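Local coordinates for probable oxidoreductase protein (Rhizobium etli, PDB 4FB5), which probably acts as an oxidoreductase of the GFO/IDH/MocA family, binding a nucleotide cofactor through its Rossmann domain, at residues Y35-H40 against F342-K346; R58-A63 against A88-E94; H224-T230 against N256-D262. All coordinates share one frame; numbering follows the deposited sequence.

Overall arrangement
From the N terminus, the chain first forms strand 27-31 and then helix 35-44, whose opening turns make one half of contact 1. Its other half comes only at residues 342-346, so it closes a loop of about 300 residues holding both other contacts. Contact 2 comes next and closes a short loop within the Rossmann domain, joining strand 58-63 to the end of helix 86-91. Contact 3 follows in series and pairs two antiparallel strands of the large mixed sheet. Contacts 2 and 3 lie on opposite sides of the chain's centre, their own centres about 41 Å apart, while contact 1 joins the Rossmann domain, probably the nucleotide-binding part, to helix 344-358.

Contact 1: residues Y35-H40 against F342-K346; sequences YMGKCH and FNDLK
Lys346, in segment 342-346, reaches helix 35-44: its CB and CG rest on the sulfur of Cys39, and its outer part crosses His40 obliquely. Lys346 CB lies 3.6 Å from Cys39 SG, with CG at nearly the same distance. The chain then bends at chi2 (68°), which turns its outer half to the histidine, where Lys346 CE comes 4.0 Å from His40 NE2. NZ passes near the selenium of Met36, a selenomethionine, and finds its polar partners outside both segments, in a salt bridge to Glu124 OE1 and a hydrogen bond to Asn153 OD1. His40 NE2 is hydrogen-bonded to the same Glu124 oxygen, while His40 ND1 is paired with Ser99 OG.

Beside this polar corner lies an aromatic one. Tyr35 and Phe342 meet rim against rim, Tyr35 CE2 lying 3.9 Å from Phe342 CE2, each carbon near the plane of the other ring. Both side chains leave with CG trans to N (chi1 -179° in each), which carries the two rings into the gap between the segments. The Phe342 ring also meets His338 of the second subunit edge to face.

Helix 35-44 begins in a glycine-rich strand-turn-helix where Gly37 fits a GxGxxG pattern, consistent with a dinucleotide-binding turn of Rossmann type. The chemistry is divided: thiol and aromatic carbons fill the gap, whereas the lysine ammonium and an imidazole, one from each segment, converge on a single carboxylate oxygen of Glu124. That residue opens a Glu-Lys-Pro sequence, consistent with the motif lining the active site in relatives, and it links two distant chain regions.

Contact 2: residues R58-A63 against A88-E94; sequences RLVHLA and ALIADPE
The imidazole of His61 is engaged by Leu89 on one face and by Asp92 at its rim. Leu89 CA sits 3.8 Å from the centroid of the His61 ring, only 5° off the normal, a CH-pi contact continued by CB. At the edge, His61 ND1 donates to Asp92 OD2 at 2.8 Å, almost exactly in the ring plane, and ring and carboxylate stand 81° apart. Asp92 CG is trans to its backbone N (chi1 -174°), which carries the carboxylate to this edge. His61 NE2 is bonded to Thr83 OG1, so both nitrogens are held and the ring's rotation is fixed. Glu94 N binds Asp92 OD1, forming an Asx turn.

Over one face of the Arg58 guanidinium lies Val60 CG2, from its own strand, displaced toward the rim; Glu94 is at its edge. Arg58 NH2 and Glu94 OE2, 2.8 Å apart, make a salt bridge whose hydrogen bond is weak. Arg58 also pairs with Glu80, and Glu94 with Lys81.

Strand 58-63 runs between strands 27-31 and 81-83 of the parallel Rossmann sheet; helix 86-91, on the connection from 81-83 to 97-100, packs against it through Leu89, and its Ile90 touches Ala113 and Ala114 of helix 107-116.

Contact 3: residues H224-T230 against N256-D262; sequences HVEAVIT and NVLMRLD
Ile229 and Leu258 form a hydrogen-bonded antiparallel pair, each NH serving the other's carbonyl: Ile229 N to Leu258 O and Leu258 N to Ile229 O are both 3.1 Å. Flanking them are the non-hydrogen-bonded pairs Val228-Met259 and Thr230-Val257, where CA-H groups approach the same kind of acceptor; Val228 CA, for instance, lies 3.4 Å from Leu258 O.

Farther along, the regular alternation breaks. Glu226 and Ala227 both stand opposite Arg260, a classic beta bulge, with Glu226 at phi -119°, psi -37°, as expected for its first position. Glu226 N donates to Arg260 O at 2.8 Å, while Arg260 N turns to Ala227 O at 3.2 Å. Beyond the bulge, Asp262 N reaches His224 O at 3.3 Å, and Val225 CG2 lies 3.7 Å from Leu261 CD2. The carboxylates of Glu226 and Asp262 come close at this end, but the modelled position of the Glu226 tip is doubtful.

The outer edges bond to neighbouring strands, Val257 with Leu269, Met259 with Ala267, Glu226 with Ile392 and Val228 with Ile390. From helix 367-385, Ser383 OG meets Thr230 N and Arg372 NH2 meets Val225 O.

Side chains sort by face. Val228 CB touches Val257 CG1 on one, where Met259, a selenomethionine, meets helix 206-221, and Val228 and Thr230 meet helix 367-385, Thr230 OG1 bonding to Met380 O. On the other, Ile229 CG2 lies against Leu258 CB, Leu258 packs on Leu258 of the third subunit, and Arg260 forms a salt bridge with Asp231 of that subunit and a hydrogen bond with Gly264 O of its own chain.

The outcome is a seam whose backbone polarity is largely met within the sheet and by helix 367-385, even where the register slips, so that the charge of Arg260 is probably balanced by Asp231 of the third subunit.

Contact 1: residues Y35-H40 against F342-K346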
loop_
_atom_site.group_PDB
_atom_site.type_symbol
_atom_site.label_atom_id
_atom_site.label_comp_id
_atom_site.label_asym_id
_atom_site.label_seq_id
_atom_site.Cartn_x
_atom_site.Cartn_y
_atom_site.Cartn_z
ATOM N N TYR A 35 15.074 -9.709 -26.428
ATOM C CA TYR A 35 14.681 -8.509 -25.699
ATOM C C TYR A 35 15.824 -7.541 -25.406
ATOM O O TYR A 35 15.717 -6.353 -25.648
ATOM C CB TYR A 35 13.932 -8.770 -24.398
ATOM C CG TYR A 35 13.601 -7.411 -23.807
ATOM C CD1 TYR A 35 12.921 -6.439 -24.603
ATOM C CD2 TYR A 35 14.021 -7.040 -22.498
ATOM C CE1 TYR A 35 12.654 -5.160 -24.116
ATOM C CE2 TYR A 35 13.745 -5.746 -22.007
ATOM C CZ TYR A 35 13.063 -4.820 -22.832
ATOM O OH TYR A 35 12.773 -3.553 -22.382
HETATM N N MSE A 36 16.912 -8.033 -24.858
HETATM C CA MSE A 36 17.950 -7.110 -24.510
HETATM C C MSE A 36 18.504 -6.372 -25.744
HETATM O O MSE A 36 18.892 -5.201 -25.658
HETATM C CB MSE A 36 19.001 -7.800 -23.659
HETATM C CG MSE A 36 19.277 -7.053 -22.360
HETATM SE SE MSE A 36 17.739 -6.545 -21.211
HETATM C CE MSE A 36 17.437 -8.294 -20.337
ATOM N N GLY A 37 18.472 -7.003 -26.912
ATOM C CA GLY A 37 18.928 -6.310 -28.116
ATOM C C GLY A 37 18.029 -5.129 -28.416
ATOM O O GLY A 37 18.496 -4.001 -28.696
ATOM N N LYS A 38 16.729 -5.391 -28.349
ATOM C CA LYS A 38 15.718 -4.359 -28.574
ATOM C C LYS A 38 15.896 -3.172 -27.641
ATOM O O LYS A 38 15.789 -2.037 -28.036
ATOM C CB LYS A 38 14.320 -4.938 -28.391
ATOM C CG LYS A 38 13.243 -3.974 -28.813
ATOM C CD LYS A 38 11.968 -4.688 -29.152
ATOM C CE LYS A 38 10.847 -3.699 -29.104
ATOM N NZ LYS A 38 9.627 -4.344 -29.576
ATOM N N CYS A 39 16.184 -3.463 -26.396
ATOM C CA CYS A 39 16.337 -2.458 -25.404
ATOM C C CYS A 39 17.625 -1.620 -25.581
ATOM O O CYS A 39 17.560 -0.392 -25.527
ATOM C CB CYS A 39 16.265 -3.131 -24.041
ATOM S SG CYS A 39 16.019 -1.981 -22.694
ATOM N N HIS A 40 18.780 -2.240 -25.814
ATOM C CA HIS A 40 19.933 -1.430 -26.256
ATOM C C HIS A 40 19.486 -0.590 -27.439
ATOM O O HIS A 40 19.662 0.609 -27.451
ATOM C CB HIS A 40 21.114 -2.271 -26.734
ATOM C CG HIS A 40 21.920 -2.899 -25.638
ATOM N ND1 HIS A 40 23.296 -2.833 -25.601
ATOM C CD2 HIS A 40 21.552 -3.614 -24.548
ATOM C CE1 HIS A 40 23.740 -3.459 -24.528
ATOM N NE2 HIS A 40 22.705 -3.955 -23.878
ATOM N N PHE A 342 10.856 0.602 -17.064
ATOM C CA PHE A 342 12.076 -0.202 -17.148
ATOM C C PHE A 342 13.022 0.244 -18.315
ATOM O O PHE A 342 14.222 0.364 -18.115
ATOM C CB PHE A 342 11.716 -1.678 -17.169
ATOM C CG PHE A 342 12.893 -2.620 -17.227
ATOM C CD1 PHE A 342 13.580 -2.967 -16.077
ATOM C CD2 PHE A 342 13.245 -3.216 -18.412
ATOM C CE1 PHE A 342 14.669 -3.876 -16.100
ATOM C CE2 PHE A 342 14.321 -4.108 -18.496
ATOM C CZ PHE A 342 15.044 -4.452 -17.325
ATOM N N ASN A 343 12.503 0.546 -19.490
ATOM C CA ASN A 343 13.399 0.895 -20.619
ATOM C C ASN A 343 14.128 2.226 -20.397
ATOM O O ASN A 343 15.276 2.410 -20.856
ATOM C CB ASN A 343 12.674 0.900 -21.984
ATOM C CG ASN A 343 11.901 -0.389 -22.241
ATOM O OD1 ASN A 343 12.206 -1.450 -21.685
ATOM N ND2 ASN A 343 10.881 -0.296 -23.067
ATOM N N ASP A 344 13.469 3.140 -19.679
ATOM C CA ASP A 344 14.097 4.392 -19.343
ATOM C C ASP A 344 15.458 4.177 -18.636
ATOM O O ASP A 344 16.411 4.959 -18.819
ATOM C CB ASP A 344 13.115 5.305 -18.603
ATOM C CG ASP A 344 11.895 5.738 -19.510
ATOM O OD1 ASP A 344 12.104 5.928 -20.747
ATOM O OD2 ASP A 344 10.737 5.892 -18.995
ATOM N N LEU A 345 15.584 3.086 -17.890
ATOM C CA LEU A 345 16.825 2.802 -17.190
ATOM C C LEU A 345 17.963 2.404 -18.115
ATOM O O LEU A 345 19.122 2.516 -17.747
ATOM C CB LEU A 345 16.627 1.664 -16.209
ATOM C CG LEU A 345 15.505 1.771 -15.193
ATOM C CD1 LEU A 345 15.362 0.426 -14.559
ATOM C CD2 LEU A 345 15.811 2.819 -14.159
ATOM N N LYS A 346 17.638 1.894 -19.295
ATOM C CA LYS A 346 18.669 1.523 -20.228
ATOM C C LYS A 346 19.219 2.763 -20.927
ATOM O O LYS A 346 20.403 2.798 -21.248
ATOM C CB LYS A 346 18.183 0.508 -21.258
ATOM C CG LYS A 346 19.257 -0.542 -21.638
ATOM C CD LYS A 346 19.558 -1.478 -20.464
ATOM C CE LYS A 346 20.741 -2.412 -20.702
ATOM N NZ LYS A 346 20.719 -3.584 -19.733
#

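Contact 2: residues R58-A63 against A88-E94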
loop_
_atom_site.group_PDB
_atom_site.type_symbol
_atom_site.label_atom_id
_atom_site.label_comp_id
_atom_site.label_asym_id
_atom_site.label_seq_id
_atom_site.Cartn_x
_atom_site.Cartn_y
_atom_site.Cartn_z
ATOM N N ARG A 58 24.944 6.659 -34.160
ATOM C CA ARG A 58 24.658 6.148 -35.498
ATOM C C ARG A 58 24.662 4.620 -35.421
ATOM O O ARG A 58 25.623 3.995 -34.909
ATOM C CB ARG A 58 25.701 6.666 -36.518
ATOM C CG ARG A 58 25.344 6.476 -37.996
ATOM C CD ARG A 58 26.270 7.308 -38.910
ATOM N NE ARG A 58 27.528 6.629 -39.274
ATOM C CZ ARG A 58 27.739 5.931 -40.402
ATOM N NH1 ARG A 58 26.775 5.776 -41.311
ATOM N NH2 ARG A 58 28.930 5.373 -40.624
ATOM N N LEU A 59 23.567 4.049 -35.916
ATOM C CA LEU A 59 23.287 2.626 -35.786
ATOM C C LEU A 59 23.682 2.062 -37.108
ATOM O O LEU A 59 23.014 2.283 -38.129
ATOM C CB LEU A 59 21.798 2.350 -35.473
ATOM C CG LEU A 59 21.081 3.338 -34.532
ATOM C CD1 LEU A 59 19.562 3.198 -34.565
ATOM C CD2 LEU A 59 21.613 3.266 -33.114
ATOM N N VAL A 60 24.787 1.335 -37.070
ATOM C CA VAL A 60 25.523 0.987 -38.257
ATOM C C VAL A 60 25.343 -0.468 -38.651
ATOM O O VAL A 60 24.874 -0.755 -39.753
ATOM C CB VAL A 60 26.995 1.286 -38.037
ATOM C CG1 VAL A 60 27.819 0.875 -39.255
ATOM C CG2 VAL A 60 27.188 2.766 -37.740
ATOM N N HIS A 61 25.678 -1.378 -37.739
ATOM C CA HIS A 61 25.798 -2.790 -38.060
ATOM C C HIS A 61 25.036 -3.619 -37.039
ATOM O O HIS A 61 24.965 -3.233 -35.874
ATOM C CB HIS A 61 27.279 -3.154 -37.974
ATOM C CG HIS A 61 27.746 -4.143 -39.000
ATOM N ND1 HIS A 61 28.817 -3.890 -39.836
ATOM C CD2 HIS A 61 27.315 -5.391 -39.308
ATOM C CE1 HIS A 61 29.028 -4.940 -40.611
ATOM N NE2 HIS A 61 28.129 -5.863 -40.315
ATOM N N LEU A 62 24.522 -4.778 -37.454
ATOM C CA LEU A 62 23.719 -5.622 -36.573
ATOM C C LEU A 62 23.822 -7.095 -36.938
ATOM O O LEU A 62 23.786 -7.427 -38.107
ATOM C CB LEU A 62 22.255 -5.179 -36.635
ATOM C CG LEU A 62 21.172 -5.836 -35.769
ATOM C CD1 LEU A 62 19.944 -4.965 -35.755
ATOM C CD2 LEU A 62 20.823 -7.221 -36.286
ATOM N N ALA A 63 23.892 -7.972 -35.935
ATOM C CA ALA A 63 24.081 -9.411 -36.140
ATOM C C ALA A 63 23.069 -10.247 -35.382
ATOM O O ALA A 63 22.579 -9.798 -34.365
ATOM C CB ALA A 63 25.466 -9.803 -35.702
ATOM N N ALA A 88 32.450 -10.169 -38.287
ATOM C CA ALA A 88 32.427 -9.163 -39.357
ATOM C C ALA A 88 31.993 -7.791 -38.844
ATOM O O ALA A 88 32.610 -6.769 -39.167
ATOM C CB ALA A 88 31.525 -9.618 -40.493
ATOM N N LEU A 89 30.923 -7.776 -38.049
ATOM C CA LEU A 89 30.502 -6.579 -37.322
ATOM C C LEU A 89 31.663 -6.002 -36.510
ATOM O O LEU A 89 31.954 -4.803 -36.569
ATOM C CB LEU A 89 29.346 -6.934 -36.390
ATOM C CG LEU A 89 28.643 -5.777 -35.666
ATOM C CD1 LEU A 89 27.193 -6.125 -35.368
ATOM C CD2 LEU A 89 29.377 -5.355 -34.382
ATOM N N ILE A 90 32.316 -6.884 -35.760
ATOM C CA ILE A 90 33.455 -6.548 -34.926
ATOM C C ILE A 90 34.633 -6.086 -35.750
ATOM O O ILE A 90 35.441 -5.279 -35.290
ATOM C CB ILE A 90 33.854 -7.748 -34.060
ATOM C CG1 ILE A 90 33.206 -7.610 -32.681
ATOM C CG2 ILE A 90 35.388 -7.889 -33.950
ATOM C CD1 ILE A 90 33.198 -8.885 -31.842
ATOM N N ALA A 91 34.730 -6.604 -36.966
ATOM C CA ALA A 91 35.757 -6.154 -37.888
ATOM C C ALA A 91 35.420 -4.759 -38.372
ATOM O O ALA A 91 36.290 -3.894 -38.401
ATOM C CB ALA A 91 35.885 -7.112 -39.070
ATOM N N ASP A 92 34.154 -4.539 -38.726
ATOM C CA ASP A 92 33.760 -3.304 -39.387
ATOM C C ASP A 92 34.420 -2.106 -38.707
ATOM O O ASP A 92 34.260 -1.911 -37.505
ATOM C CB ASP A 92 32.244 -3.151 -39.411
ATOM C CG ASP A 92 31.778 -1.946 -40.224
ATOM O OD1 ASP A 92 32.496 -0.928 -40.329
ATOM O OD2 ASP A 92 30.656 -2.013 -40.762
ATOM N N PRO A 93 35.193 -1.321 -39.478
ATOM C CA PRO A 93 35.822 -0.079 -39.000
ATOM C C PRO A 93 34.880 1.128 -38.772
ATOM O O PRO A 93 35.327 2.126 -38.199
ATOM C CB PRO A 93 36.838 0.252 -40.113
ATOM C CG PRO A 93 36.225 -0.347 -41.353
ATOM C CD PRO A 93 35.649 -1.662 -40.844
ATOM N N GLU A 94 33.621 1.076 -39.211
ATOM C CA GLU A 94 32.693 2.197 -38.916
ATOM C C GLU A 94 32.061 2.082 -37.510
ATOM O O GLU A 94 31.574 3.060 -36.950
ATOM C CB GLU A 94 31.629 2.380 -40.017
ATOM C CG GLU A 94 32.090 3.224 -41.228
ATOM C CD GLU A 94 30.993 3.439 -42.276
ATOM O OE1 GLU A 94 30.432 2.440 -42.797
ATOM O OE2 GLU A 94 30.698 4.613 -42.590
#

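Contact 3: residues H224-T230 against N256-D262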
loop_
_atom_site.group_PDB
_atom_site.type_symbol
_atom_site.label_atom_id
_atom_site.label_comp_id
_atom_site.label_asym_id
_atom_site.label_seq_id
_atom_site.Cartn_x
_atom_site.Cartn_y
_atom_site.Cartn_z
ATOM N N HIS A 224 31.751 -3.757 -2.137
ATOM C CA HIS A 224 31.819 -5.174 -2.399
ATOM C C HIS A 224 31.571 -6.073 -1.170
ATOM O O HIS A 224 31.516 -5.607 -0.047
ATOM C CB HIS A 224 33.143 -5.483 -3.080
ATOM C CG HIS A 224 33.170 -5.118 -4.531
ATOM N ND1 HIS A 224 32.369 -5.736 -5.471
ATOM C CD2 HIS A 224 33.913 -4.211 -5.210
ATOM C CE1 HIS A 224 32.606 -5.220 -6.664
ATOM N NE2 HIS A 224 33.548 -4.297 -6.536
ATOM N N VAL A 225 31.389 -7.363 -1.402
ATOM C CA VAL A 225 30.979 -8.285 -0.345
ATOM C C VAL A 225 32.200 -8.995 0.245
ATOM O O VAL A 225 33.154 -9.313 -0.482
ATOM C CB VAL A 225 30.005 -9.301 -0.948
ATOM C CG1 VAL A 225 29.606 -10.290 0.041
ATOM C CG2 VAL A 225 28.792 -8.579 -1.385
ATOM N N GLU A 226 32.186 -9.288 1.538
ATOM C CA GLU A 226 33.442 -9.727 2.180
ATOM C C GLU A 226 33.435 -11.094 2.790
ATOM O O GLU A 226 34.430 -11.786 2.715
ATOM C CB GLU A 226 33.982 -8.685 3.160
ATOM C CG GLU A 226 34.485 -7.430 2.412
ATOM C CD GLU A 226 34.601 -6.177 3.317
ATOM O OE1 GLU A 226 34.592 -6.326 4.585
ATOM O OE2 GLU A 226 34.711 -5.046 2.739
ATOM N N ALA A 227 32.334 -11.491 3.390
ATOM C CA ALA A 227 32.164 -12.860 3.791
ATOM C C ALA A 227 30.717 -13.199 3.434
ATOM O O ALA A 227 29.893 -12.293 3.363
ATOM C CB ALA A 227 32.411 -12.993 5.252
ATOM N N VAL A 228 30.416 -14.476 3.184
ATOM C CA VAL A 228 29.092 -14.937 2.776
ATOM C C VAL A 228 28.843 -16.325 3.318
ATOM O O VAL A 228 29.784 -17.079 3.478
ATOM C CB VAL A 228 28.876 -14.954 1.223
ATOM C CG1 VAL A 228 29.092 -13.556 0.615
ATOM C CG2 VAL A 228 29.739 -16.010 0.509
ATOM N N ILE A 229 27.595 -16.655 3.652
ATOM C CA ILE A 229 27.234 -18.047 3.783
ATOM C C ILE A 229 25.807 -18.297 3.248
ATOM O O ILE A 229 24.853 -17.621 3.656
ATOM C CB ILE A 229 27.380 -18.612 5.169
ATOM C CG1 ILE A 229 26.893 -20.063 5.133
ATOM C CG2 ILE A 229 26.488 -17.865 6.154
ATOM C CD1 ILE A 229 27.478 -21.011 6.144
ATOM N N THR A 230 25.682 -19.332 2.410
ATOM C CA THR A 230 24.565 -19.506 1.544
ATOM C C THR A 230 23.752 -20.768 1.804
ATOM O O THR A 230 24.315 -21.820 1.996
ATOM C CB THR A 230 25.114 -19.551 0.166
ATOM O OG1 THR A 230 25.837 -18.333 -0.058
ATOM C CG2 THR A 230 24.015 -19.673 -0.852
ATOM N N ASN A 256 19.691 -17.881 -0.360
ATOM C CA ASN A 256 19.577 -17.005 0.772
ATOM C C ASN A 256 20.980 -16.890 1.318
ATOM O O ASN A 256 21.670 -17.879 1.506
ATOM C CB ASN A 256 18.608 -17.647 1.730
ATOM C CG ASN A 256 17.266 -17.922 1.079
ATOM O OD1 ASN A 256 16.678 -17.067 0.434
ATOM N ND2 ASN A 256 16.764 -19.092 1.276
ATOM N N VAL A 257 21.445 -15.678 1.500
ATOM C CA VAL A 257 22.831 -15.476 1.798
ATOM C C VAL A 257 22.894 -14.492 2.933
ATOM O O VAL A 257 22.284 -13.426 2.849
ATOM C CB VAL A 257 23.524 -14.865 0.591
ATOM C CG1 VAL A 257 25.026 -14.717 0.827
ATOM C CG2 VAL A 257 23.234 -15.684 -0.661
ATOM N N LEU A 258 23.598 -14.854 4.000
ATOM C CA LEU A 258 23.985 -13.917 5.027
ATOM C C LEU A 258 25.289 -13.302 4.574
ATOM O O LEU A 258 26.104 -13.983 3.966
ATOM C CB LEU A 258 24.217 -14.703 6.267
ATOM C CG LEU A 258 23.042 -14.774 7.210
ATOM C CD1 LEU A 258 21.752 -14.690 6.507
ATOM C CD2 LEU A 258 23.118 -15.999 8.093
HETATM N N MSE A 259 25.520 -12.027 4.821
HETATM C CA MSE A 259 26.786 -11.466 4.370
HETATM C C MSE A 259 27.361 -10.399 5.292
HETATM O O MSE A 259 26.798 -10.079 6.327
HETATM C CB MSE A 259 26.688 -10.894 2.960
HETATM C CG MSE A 259 25.606 -11.496 2.114
HETATM SE SE MSE A 259 25.433 -10.671 0.313
HETATM C CE MSE A 259 24.358 -9.096 0.770
ATOM N N ARG A 260 28.515 -9.881 4.885
ATOM C CA ARG A 260 29.156 -8.735 5.496
ATOM C C ARG A 260 29.721 -7.926 4.354
ATOM O O ARG A 260 30.424 -8.452 3.519
ATOM C CB ARG A 260 30.279 -9.185 6.422
ATOM C CG ARG A 260 29.791 -9.904 7.659
ATOM C CD ARG A 260 29.394 -8.894 8.695
ATOM N NE ARG A 260 28.694 -9.460 9.836
ATOM C CZ ARG A 260 28.226 -8.726 10.839
ATOM N NH1 ARG A 260 28.378 -7.399 10.825
ATOM N NH2 ARG A 260 27.608 -9.316 11.851
ATOM N N LEU A 261 29.384 -6.660 4.271
ATOM C CA LEU A 261 29.995 -5.859 3.252
ATOM C C LEU A 261 31.133 -5.057 3.832
ATOM O O LEU A 261 31.453 -5.127 5.037
ATOM C CB LEU A 261 29.004 -4.882 2.656
ATOM C CG LEU A 261 27.594 -5.350 2.364
ATOM C CD1 LEU A 261 26.639 -4.159 2.356
ATOM C CD2 LEU A 261 27.566 -6.094 1.033
ATOM N N ASP A 262 31.731 -4.296 2.927
ATOM C CA ASP A 262 32.611 -3.188 3.224
ATOM C C ASP A 262 32.118 -2.451 4.443
ATOM O O ASP A 262 30.923 -2.074 4.520
ATOM C CB ASP A 262 32.588 -2.222 2.047
ATOM C CG ASP A 262 33.964 -1.982 1.466
ATOM O OD1 ASP A 262 34.855 -1.462 2.217
ATOM O OD2 ASP A 262 34.140 -2.315 0.253
#